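Local structure of Aac(6')-ib (Escherichia coli, 2BUE) at residues Q94-L99 and G104-E109; R162-Y167 and F172-T177. The protein probably transfers an acetyl group from acetyl-CoA to the 6'-amino group of aminoglycosides such as kanamycin B, conferring antibiotic resistance. The protein carries 2 engineered substitutions. All blocks are in the same frame, centred on the assembly; numbering follows the deposited sequence. Where two conformers were deposited one is given.

Contact 1 (Q94-L99 and G104-E109); sequences QSYVAL and GWWEEE. Engineered in segment 104-109: Trp-105 (natural residue Arg). With RIO (ribostamycin), chain C.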
# COMPACT_ATOMS: atom_id res chain seq x y z
N GLN A 94 -1.55 -2.46 -2.59
CA GLN A 94 -0.61 -3.45 -3.09
C GLN A 94 0.34 -3.81 -1.98
O GLN A 94 0.61 -2.98 -1.09
CB GLN A 94 0.15 -2.94 -4.32
CG GLN A 94 0.90 -1.63 -4.07
CD GLN A 94 1.65 -1.13 -5.29
OE1 GLN A 94 1.18 -1.26 -6.44
NE2 GLN A 94 2.80 -0.51 -5.06
N SER A 95 0.79 -5.07 -1.98
CA SER A 95 1.87 -5.49 -1.11
C SER A 95 3.04 -5.97 -1.98
O SER A 95 2.84 -6.43 -3.12
CB SER A 95 1.43 -6.61 -0.16
OG SER A 95 1.00 -7.76 -0.87
N TYR A 96 4.25 -5.89 -1.46
CA TYR A 96 5.41 -6.29 -2.24
C TYR A 96 6.45 -6.95 -1.35
O TYR A 96 6.52 -6.68 -0.14
CB TYR A 96 6.01 -5.12 -3.08
CG TYR A 96 6.43 -3.94 -2.23
CD1 TYR A 96 7.71 -3.92 -1.65
CD2 TYR A 96 5.57 -2.85 -2.01
CE1 TYR A 96 8.12 -2.86 -0.83
CE2 TYR A 96 6.00 -1.77 -1.17
CZ TYR A 96 7.26 -1.80 -0.60
OH TYR A 96 7.72 -0.78 0.21
N VAL A 97 7.24 -7.84 -1.96
CA VAL A 97 8.39 -8.40 -1.27
C VAL A 97 9.53 -7.39 -1.40
O VAL A 97 10.04 -7.15 -2.50
CB VAL A 97 8.80 -9.78 -1.88
CG1 VAL A 97 10.07 -10.32 -1.15
CG2 VAL A 97 7.63 -10.77 -1.75
N ALA A 98 9.96 -6.82 -0.28
CA ALA A 98 10.96 -5.74 -0.34
C ALA A 98 12.30 -6.19 -0.97
O ALA A 98 12.86 -5.50 -1.81
CB ALA A 98 11.18 -5.16 1.06
N LEU A 99 12.79 -7.37 -0.58
CA LEU A 99 14.02 -7.93 -1.14
C LEU A 99 13.93 -8.13 -2.68
O LEU A 99 14.95 -8.05 -3.39
CB LEU A 99 14.35 -9.23 -0.41
CG LEU A 99 15.72 -9.86 -0.58
CD1 LEU A 99 16.77 -8.93 -0.01
CD2 LEU A 99 15.75 -11.20 0.14
N GLY A 104 17.26 -0.14 -7.33
CA GLY A 104 17.24 1.07 -6.53
C GLY A 104 16.35 0.97 -5.30
O GLY A 104 16.48 1.78 -4.39
N TRP A 105 15.44 -0.01 -5.30
CA TRP A 105 14.48 -0.16 -4.20
C TRP A 105 14.97 -1.16 -3.15
O TRP A 105 15.32 -2.30 -3.48
CB TRP A 105 13.11 -0.61 -4.73
CG TRP A 105 12.38 0.45 -5.47
CD1 TRP A 105 12.28 0.58 -6.84
CD2 TRP A 105 11.61 1.50 -4.90
NE1 TRP A 105 11.49 1.67 -7.15
CE2 TRP A 105 11.09 2.28 -5.98
CE3 TRP A 105 11.34 1.89 -3.58
CZ2 TRP A 105 10.29 3.42 -5.76
CZ3 TRP A 105 10.54 3.02 -3.37
CH2 TRP A 105 10.02 3.77 -4.45
N TRP A 106 14.98 -0.71 -1.88
CA TRP A 106 15.26 -1.57 -0.72
C TRP A 106 16.55 -2.36 -0.87
O TRP A 106 16.61 -3.53 -0.53
CB TRP A 106 14.03 -2.48 -0.37
CG TRP A 106 12.79 -1.63 -0.49
CD1 TRP A 106 11.75 -1.81 -1.36
CD2 TRP A 106 12.54 -0.40 0.21
NE1 TRP A 106 10.85 -0.78 -1.24
CE2 TRP A 106 11.30 0.10 -0.28
CE3 TRP A 106 13.21 0.31 1.21
CZ2 TRP A 106 10.74 1.30 0.18
CZ3 TRP A 106 12.66 1.52 1.67
CH2 TRP A 106 11.42 1.99 1.16
N GLU A 107 17.60 -1.68 -1.34
CA GLU A 107 18.87 -2.35 -1.65
C GLU A 107 19.66 -2.82 -0.42
O GLU A 107 20.59 -3.64 -0.55
CB GLU A 107 19.74 -1.45 -2.54
CG GLU A 107 19.16 -1.25 -3.94
CD GLU A 107 20.08 -0.49 -4.86
OE1 GLU A 107 20.89 0.32 -4.36
OE2 GLU A 107 19.97 -0.69 -6.09
N GLU A 108 19.32 -2.30 0.76
CA GLU A 108 19.94 -2.76 2.03
C GLU A 108 19.17 -3.89 2.70
O GLU A 108 19.61 -4.44 3.72
CB GLU A 108 20.11 -1.63 3.05
CG GLU A 108 20.69 -0.31 2.52
CD GLU A 108 21.84 -0.49 1.55
OE1 GLU A 108 22.78 -1.27 1.85
OE2 GLU A 108 21.80 0.16 0.47
N GLU A 109 17.99 -4.22 2.15
CA GLU A 109 17.19 -5.28 2.77
C GLU A 109 17.91 -6.64 2.66
O GLU A 109 18.58 -6.92 1.66
CB GLU A 109 15.79 -5.35 2.16
CG GLU A 109 14.87 -6.35 2.87
CD GLU A 109 14.70 -6.05 4.35
OE1 GLU A 109 13.97 -5.10 4.67
OE2 GLU A 109 15.27 -6.78 5.20
O1 RIO C . 2.44 1.49 -8.18
C1 RIO C . 2.74 0.28 -8.89
C2 RIO C . 4.10 0.44 -9.57
O2 RIO C . 4.97 1.33 -8.84
C3 RIO C . 5.78 0.57 -7.92
O3 RIO C . 5.33 0.76 -6.57
C4 RIO C . 6.39 1.21 -5.64
C5 RIO C . 7.19 0.02 -5.05
O4 RIO C . 7.86 -0.69 -6.08
C6 RIO C . 8.21 0.42 -3.96
N1 RIO C . 8.77 -0.82 -3.35
C7 RIO C . 7.51 1.26 -2.86
C8 RIO C . 6.82 2.50 -3.48
N2 RIO C . 6.23 3.31 -2.38
C9 RIO C . 5.73 2.06 -4.52
O5 RIO C . 5.27 3.30 -5.13
C10 RIO C . 3.86 3.35 -5.35
O6 RIO C . 3.18 3.79 -4.20
C11 RIO C . 3.39 5.20 -3.83
C12 RIO C . 2.42 5.48 -2.65
N3 RIO C . 2.95 4.92 -1.40
C13 RIO C . 3.09 6.15 -5.03
O7 RIO C . 3.47 7.49 -4.64
C14 RIO C . 3.89 5.70 -6.27
O8 RIO C . 3.67 6.57 -7.42
C15 RIO C . 3.59 4.22 -6.61
N4 RIO C . 4.37 3.74 -7.74
C16 RIO C . 5.70 -0.90 -8.41
O9 RIO C . 7.01 -1.28 -8.77
C17 RIO C . 4.91 -0.83 -9.73
O10 RIO C . 5.87 -0.62 -10.81
O HOH W 1 14.84 -4.87 -3.56

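Contact 2 (R162-Y167 and F172-T177); sequences RAIRCY and FERQGT. With COA (coenzyme A), chain B.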
# COMPACT_ATOMS: atom_id res chain seq x y z
N ARG A 162 -0.89 13.24 6.22
CA ARG A 162 -2.13 12.49 6.42
C ARG A 162 -1.85 10.99 6.33
O ARG A 162 -2.30 10.21 7.18
CB ARG A 162 -3.19 12.91 5.39
CG ARG A 162 -4.51 12.16 5.53
CD ARG A 162 -5.58 12.67 4.54
NE ARG A 162 -5.11 12.59 3.17
CZ ARG A 162 -5.59 13.30 2.14
NH1 ARG A 162 -6.58 14.17 2.33
NH2 ARG A 162 -5.06 13.16 0.94
N ALA A 163 -1.09 10.60 5.31
CA ALA A 163 -0.73 9.16 5.13
C ALA A 163 0.10 8.68 6.33
O ALA A 163 -0.13 7.60 6.87
CB ALA A 163 0.05 8.96 3.85
N ILE A 164 1.06 9.50 6.76
CA ILE A 164 1.90 9.15 7.92
C ILE A 164 1.05 8.90 9.18
O ILE A 164 1.23 7.88 9.88
CB ILE A 164 3.01 10.22 8.18
CG1 ILE A 164 4.00 10.27 7.00
CG2 ILE A 164 3.73 9.96 9.49
CD1 ILE A 164 4.82 11.57 6.93
N ARG A 165 0.11 9.80 9.46
CA ARG A 165 -0.77 9.63 10.61
C ARG A 165 -1.66 8.39 10.48
O ARG A 165 -1.82 7.65 11.45
CB ARG A 165 -1.63 10.89 10.83
CG ARG A 165 -2.57 10.75 12.03
CD ARG A 165 -1.83 10.93 13.37
NE ARG A 165 -2.60 10.36 14.49
CZ ARG A 165 -2.13 9.42 15.31
NH1 ARG A 165 -0.89 8.95 15.17
NH2 ARG A 165 -2.89 8.95 16.30
N CYS A 166 -2.21 8.16 9.29
CA CYS A 166 -3.02 6.95 9.06
C CYS A 166 -2.18 5.70 9.41
O CYS A 166 -2.64 4.81 10.15
CB CYS A 166 -3.47 6.90 7.61
SG CYS A 166 -4.22 5.34 7.11
N TYR A 167 -0.95 5.65 8.91
CA TYR A 167 -0.09 4.50 9.16
C TYR A 167 0.20 4.31 10.66
O TYR A 167 0.18 3.19 11.17
CB TYR A 167 1.22 4.59 8.37
CG TYR A 167 1.06 4.27 6.89
CD1 TYR A 167 0.49 3.03 6.49
CD2 TYR A 167 1.57 5.13 5.90
CE1 TYR A 167 0.37 2.67 5.13
CE2 TYR A 167 1.43 4.80 4.53
CZ TYR A 167 0.83 3.55 4.16
OH TYR A 167 0.66 3.14 2.84
N PHE A 172 1.94 1.34 12.66
CA PHE A 172 3.28 1.53 12.14
C PHE A 172 4.03 2.56 12.98
O PHE A 172 3.42 3.45 13.58
CB PHE A 172 3.24 2.00 10.68
CG PHE A 172 2.87 0.90 9.71
CD1 PHE A 172 3.89 0.20 9.04
CD2 PHE A 172 1.53 0.57 9.49
CE1 PHE A 172 3.57 -0.84 8.15
CE2 PHE A 172 1.21 -0.45 8.61
CZ PHE A 172 2.23 -1.16 7.94
N GLU A 173 5.35 2.40 13.04
CA GLU A 173 6.20 3.37 13.75
C GLU A 173 7.22 3.98 12.82
O GLU A 173 7.89 3.27 12.08
CB GLU A 173 6.87 2.71 14.96
CG GLU A 173 5.80 2.33 16.01
CD GLU A 173 6.34 1.64 17.25
OE1 GLU A 173 7.57 1.43 17.40
OE2 GLU A 173 5.49 1.28 18.10
N ARG A 174 7.33 5.31 12.86
CA ARG A 174 8.34 6.03 12.07
C ARG A 174 9.76 5.65 12.53
O ARG A 174 10.06 5.70 13.72
CB ARG A 174 8.13 7.55 12.15
CG ARG A 174 6.92 8.04 11.39
CD ARG A 174 6.82 9.57 11.42
NE ARG A 174 5.73 10.03 12.29
CZ ARG A 174 5.32 11.29 12.38
NH1 ARG A 174 5.91 12.26 11.69
NH2 ARG A 174 4.29 11.60 13.15
N GLN A 175 10.60 5.27 11.58
CA GLN A 175 11.99 4.93 11.87
C GLN A 175 12.96 6.04 11.52
O GLN A 175 13.87 6.35 12.30
CB GLN A 175 12.38 3.65 11.10
CG GLN A 175 11.51 2.45 11.45
CD GLN A 175 11.51 2.19 12.94
OE1 GLN A 175 12.57 1.97 13.54
NE2 GLN A 175 10.34 2.20 13.55
N GLY A 176 12.84 6.58 10.32
CA GLY A 176 13.75 7.65 9.88
C GLY A 176 13.58 7.90 8.40
O GLY A 176 12.71 7.29 7.75
N THR A 177 14.44 8.76 7.86
CA THR A 177 14.38 9.13 6.47
C THR A 177 15.30 8.24 5.66
O THR A 177 16.48 8.06 6.01
CB THR A 177 14.78 10.63 6.29
OG1 THR A 177 13.87 11.42 7.06
CG2 THR A 177 14.73 11.05 4.82
N1A COA B . -2.39 16.61 7.47
C2A COA B . -2.01 15.95 8.56
N3A COA B . -2.82 15.08 9.15
C4A COA B . -4.05 14.86 8.64
C5A COA B . -4.48 15.53 7.51
C6A COA B . -3.61 16.43 6.91
N6A COA B . -4.00 17.09 5.81
N7A COA B . -5.71 15.13 7.22
C8A COA B . -6.06 14.23 8.15
N9A COA B . -5.05 14.08 9.01
C1B COA B . -5.02 13.17 10.15
C2B COA B . -6.46 12.88 10.50
O2B COA B . -6.87 13.81 11.51
C3B COA B . -6.38 11.44 10.99
O3B COA B . -5.79 11.42 12.29
P3B COA B . -6.71 11.48 13.61
O7A COA B . -5.67 11.16 14.81
O8A COA B . -7.72 10.24 13.52
O9A COA B . -7.39 12.80 13.75
C4B COA B . -5.35 10.83 10.02
O4B COA B . -4.51 11.93 9.57
C5B COA B . -5.82 10.02 8.81
O5B COA B . -6.48 8.80 9.19
P1A COA B . -7.69 8.27 8.25
O1A COA B . -7.91 6.79 8.48
O2A COA B . -8.88 9.15 8.28
O3A COA B . -6.99 8.43 6.82
P2A COA B . -7.78 8.28 5.41
O4A COA B . -9.01 7.49 5.62
O5A COA B . -7.84 9.59 4.69
O6A COA B . -6.71 7.34 4.63
CBP COA B . -5.00 7.60 2.92
CCP COA B . -5.34 7.76 4.42
CDP COA B . -3.55 8.09 2.71
CEP COA B . -5.12 6.10 2.55
CAP COA B . -6.00 8.46 2.07
OAP COA B . -6.10 9.79 2.62
C9P COA B . -5.64 8.49 0.57
O9P COA B . -5.82 7.49 -0.13
N8P COA B . -5.14 9.66 0.11
C7P COA B . -4.74 9.87 -1.30
C6P COA B . -3.66 8.85 -1.74
C5P COA B . -2.49 8.69 -0.75
O5P COA B . -2.02 9.66 -0.14
N4P COA B . -2.01 7.44 -0.61
C3P COA B . -0.90 7.15 0.33
C2P COA B . 0.48 7.34 -0.29
S1P COA B . 1.84 6.81 0.86

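Contact 1 (Q94-L99 and G104-E109)
Tyr-96 and Trp-106 come together around one amino group of ribostamycin. Their planes are nearly parallel, 9° apart, but slid so far that the rings barely overlap; Tyr-96 CE1 meets Trp-106 CD1 at 3.8 Å. The ligand's N1 lies over one face of the tyrosine and in the plane of the indole at its edge, 3.0 Å from Trp-106 NE1; face and N-H edge make a flat-walled niche for the amine. Trp-105, engineered in place of arginine, lays one face of its six-membered ring against the aminocyclitol (deoxystreptamine) ring, with CZ3 3.5 Å from ligand C6. Two residues before Tyr-96, the amide of Gln-94 gives a hydrogen bond from NE2 to ligand O3 (3.2 Å, 148°); OE1 is bonded to Tyr-92 OH and NE2 also to Asp-118 OD2, which fixes the amide's rotation. The arrangement is the aminoglycoside pocket of a GNAT fold, built where strand 88-97 runs out into the loop leading to strand 114-121. With CG between its backbone N and carbonyl carbon (chi1 58°), Tyr-96 turns its ring face to N1, and Gln-153 bonds the hydroxyl. Behind the rings, small Ala-98 lets the loop come close: its CB is 4.2 Å from Trp-106 CB. A water joins Ala-98 O to Trp-105 O. Beyond, a type I turn from Trp-106 to Glu-109 brings Glu-109 O to 3.2 Å from Leu-99 CD1.

Contact 2 (R162-Y167 and F172-T177)
The edge of the Tyr-167 ring points toward the face of Phe-172 in a T-shaped stack, centroids 5.5 Å apart and planes at 69°, while the sulfur of coenzyme A lies near the tyrosine plane at another part of its rim. At the edge of the phenylalanine, in its plane, sits Tyr-167 O. The guanidinium of Arg-174 carries Ile-164 CG2 over one face, 3.4 Å from NE; with CG1 beside the isoleucine's backbone N (chi1 -65°), CG2 is the branch anti to it and is turned to the arginine. Arg-165 meets the cofactor edge-on, its NE giving a nearly straight bond (172°) to phosphate oxygen O7A.

Between the backbones, Phe-172 N donates to Tyr-167 O over 3.0 Å, tying the helix to the chain entering strand 173-180. In the GNAT fold helix 161-169 leads through a short turn into this strand, and the Phe-172 side chain packs against Val-136 and Val-140 of helix 131-144. Gln-119 takes the tyrosine hydroxyl, so a residue with both an apolar ring and a polar end suits this position.

Glu-168 forms salt bridges with both Arg-165 and Arg-174 as a shared counter-charge. Arg-165 is thereby paired with a carboxylate as well as the cofactor's phosphate, which would hold its guanidinium in place.

Overall arrangement
Contact 1 closes before contact 2 opens, so the two lie in series along one GNAT domain, their centres about 17 Å apart and their nearest atoms about 7 Å apart, without touching. Both reach the same seven-stranded mixed sheet: contact 1 through strand 88-97, contact 2 through the edge strand 173-180, into which helix 161-169 leads. Strands 114-121, 151-154 and 183-191 lie between them in the sheet. Contact 1 lines the antibiotic pocket and contact 2 the coenzyme A pocket, yet the side chain of Tyr-167, beside the coenzyme A sulfur, is about 5 Å from ribostamycin, consistent with acetyl transfer between neighbouring pockets.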